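Local coordinates for protein pectate lyase (Paenibacillus sp. 0602, PDB 5GT5) that cleaves pectate by beta-elimination and probably also partly methylated pectins, in an endo manner, with calcium as the likely cofactor, at residues Ser191-Asp196 with Lys245-Gly250. The protein carries 1 engineered substitution. Numbering follows the deposited sequence.
Sequences STFKGD and KGHLVG
Inside the parallel beta-helix of this polysaccharide lyase, an offset edge-to-face aromatic pair joins two walls of the coil: the edge of the His247 imidazole is directed at the face of the Phe193 ring. The centroids lie 5.1 Å apart and the planes stand at 81°. The approach is made by the CE1 side of the imidazole, with CE1 of His247 3.7 Å from CE2 of Phe193 and 3.8 Å from CZ of Phe193. NE2 of His247 lies over the same phenyl face, 4.0 Å from CZ of Phe193, so the imidazole meets the outer end of the phenyl ring and not its centre.

Phe193 sits on strand 184-194, whose backbone pairs in parallel with the neighbouring strand 262-271, and its CB points inward, toward the loop that leads into strand 248-249. With CG anti to the carbonyl carbon (chi1 -55°), the ring reaches into the interior of the coil, where it also packs on Ile188 and Leu176; a large, flat hydrocarbon suits this place. Cutting this side chain back to an alanine is likely to open a gap beside Ile188 and Leu176 and take away the aromatic face that the imidazole edge meets.

Histidine suits the facing position because it combines a flat ring with two polar nitrogens that can be satisfied in a buried setting. ND1 of His247 hydrogen-bonds to the carbonyl O of Val177, and NE2 to the hydroxyl of Tyr270, which together fix the rotation of the ring against the phenyl face. The imidazole lies close to the probable catalytic site: the His247 side chain is about 5 Å from the side chains of Asp178, a likely calcium ligand, and Arg276, the likely active-site arginine, while the next backbone amide, Leu248 N, hydrogen-bonds to OD1 of Asp178.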
loop_
_atom_site.group_PDB
_atom_site.type_symbol
_atom_site.label_atom_id
_atom_site.label_comp_id
_atom_site.label_asym_id
_atom_site.label_seq_id
_atom_site.Cartn_x
_atom_site.Cartn_y
_atom_site.Cartn_z
ATOM N N SER A 191 -2.036 -20.433 -10.868
ATOM C CA SER A 191 -0.761 -21.087 -10.543
ATOM C C SER A 191 -0.933 -22.534 -10.136
ATOM O O SER A 191 -1.984 -22.916 -9.617
ATOM C CB SER A 191 0.017 -20.297 -9.476
ATOM O OG SER A 191 0.367 -19.004 -9.998
ATOM N N THR A 192 0.106 -23.313 -10.391
ATOM C CA THR A 192 0.120 -24.736 -10.044
ATOM C C THR A 192 1.119 -24.981 -8.931
ATOM O O THR A 192 2.251 -24.471 -8.985
ATOM C CB THR A 192 0.532 -25.551 -11.274
ATOM O OG1 THR A 192 -0.518 -25.436 -12.256
ATOM C CG2 THR A 192 0.735 -27.022 -10.890
ATOM N N PHE A 193 0.688 -25.741 -7.914
ATOM C CA PHE A 193 1.520 -26.176 -6.811
ATOM C C PHE A 193 1.401 -27.682 -6.814
ATOM O O PHE A 193 0.292 -28.195 -6.685
ATOM C CB PHE A 193 0.991 -25.552 -5.501
ATOM C CG PHE A 193 0.882 -24.043 -5.548
ATOM C CD1 PHE A 193 -0.240 -23.417 -6.122
ATOM C CD2 PHE A 193 1.910 -23.251 -5.032
ATOM C CE1 PHE A 193 -0.334 -22.027 -6.157
ATOM C CE2 PHE A 193 1.840 -21.864 -5.088
ATOM C CZ PHE A 193 0.742 -21.241 -5.660
ATOM N N LYS A 194 2.515 -28.381 -7.022
ATOM C CA LYS A 194 2.447 -29.845 -7.168
ATOM C C LYS A 194 3.600 -30.516 -6.468
ATOM O O LYS A 194 4.657 -29.941 -6.182
ATOM C CB LYS A 194 2.433 -30.272 -8.639
ATOM C CG LYS A 194 3.639 -29.835 -9.419
ATOM C CD LYS A 194 3.513 -30.244 -10.897
ATOM C CE LYS A 194 4.668 -29.729 -11.707
ATOM N NZ LYS A 194 4.532 -30.193 -13.128
ATOM N N GLY A 195 3.376 -31.784 -6.184
ATOM C CA GLY A 195 4.420 -32.627 -5.637
ATOM C C GLY A 195 5.210 -33.349 -6.703
ATOM O O GLY A 195 5.148 -33.030 -7.908
ATOM N N ASP A 196 6.001 -34.311 -6.240
ATOM C CA ASP A 196 6.842 -35.133 -7.096
ATOM C C ASP A 196 6.013 -36.288 -7.673
ATOM O O ASP A 196 5.195 -36.876 -6.973
ATOM C CB ASP A 196 7.971 -35.688 -6.210
ATOM C CG ASP A 196 9.052 -36.438 -7.005
ATOM O OD1 ASP A 196 10.054 -35.806 -7.407
ATOM O OD2 ASP A 196 8.925 -37.669 -7.157
ATOM N N LYS A 245 4.100 -28.459 3.049
ATOM C CA LYS A 245 3.581 -27.129 3.443
ATOM C C LYS A 245 3.277 -26.251 2.234
ATOM O O LYS A 245 4.105 -26.131 1.327
ATOM C CB LYS A 245 4.612 -26.382 4.332
ATOM C CG LYS A 245 4.863 -27.003 5.696
ATOM C CD LYS A 245 6.184 -26.526 6.263
ATOM C CE LYS A 245 6.537 -27.208 7.574
ATOM N NZ LYS A 245 8.008 -27.133 7.830
ATOM N N GLY A 246 2.112 -25.606 2.226
ATOM C CA GLY A 246 1.741 -24.694 1.164
ATOM C C GLY A 246 2.080 -23.235 1.426
ATOM O O GLY A 246 3.183 -22.781 1.133
ATOM N N HIS A 247 1.116 -22.482 1.961
ATOM C CA HIS A 247 1.243 -21.053 2.234
ATOM C C HIS A 247 1.150 -20.759 3.740
ATOM O O HIS A 247 0.107 -21.007 4.355
ATOM C CB HIS A 247 0.063 -20.289 1.607
ATOM C CG HIS A 247 -0.053 -20.407 0.112
ATOM N ND1 HIS A 247 0.940 -20.025 -0.747
ATOM C CD2 HIS A 247 -1.109 -20.785 -0.657
ATOM C CE1 HIS A 247 0.532 -20.216 -2.004
ATOM N NE2 HIS A 247 -0.703 -20.676 -1.968
ATOM N N LEU A 248 2.212 -20.256 4.334
ATOM C CA LEU A 248 2.190 -19.742 5.706
ATOM C C LEU A 248 1.931 -18.255 5.629
ATOM O O LEU A 248 2.760 -17.508 5.104
ATOM C CB LEU A 248 3.525 -20.019 6.401
ATOM C CG LEU A 248 3.571 -19.592 7.873
ATOM C CD1 LEU A 248 2.545 -20.357 8.730
ATOM C CD2 LEU A 248 4.997 -19.794 8.388
ATOM N N VAL A 249 0.761 -17.833 6.096
ATOM C CA VAL A 249 0.376 -16.416 6.048
ATOM C C VAL A 249 0.281 -15.927 7.497
ATOM O O VAL A 249 -0.749 -16.107 8.161
ATOM C CB VAL A 249 -0.945 -16.212 5.282
ATOM C CG1 VAL A 249 -1.245 -14.732 5.126
ATOM C CG2 VAL A 249 -0.862 -16.899 3.903
ATOM N N GLY A 250 1.379 -15.358 7.993
ATOM C CA GLY A 250 1.529 -14.964 9.386
ATOM C C GLY A 250 2.312 -16.038 10.079
ATOM O O GLY A 250 1.785 -17.136 10.370
#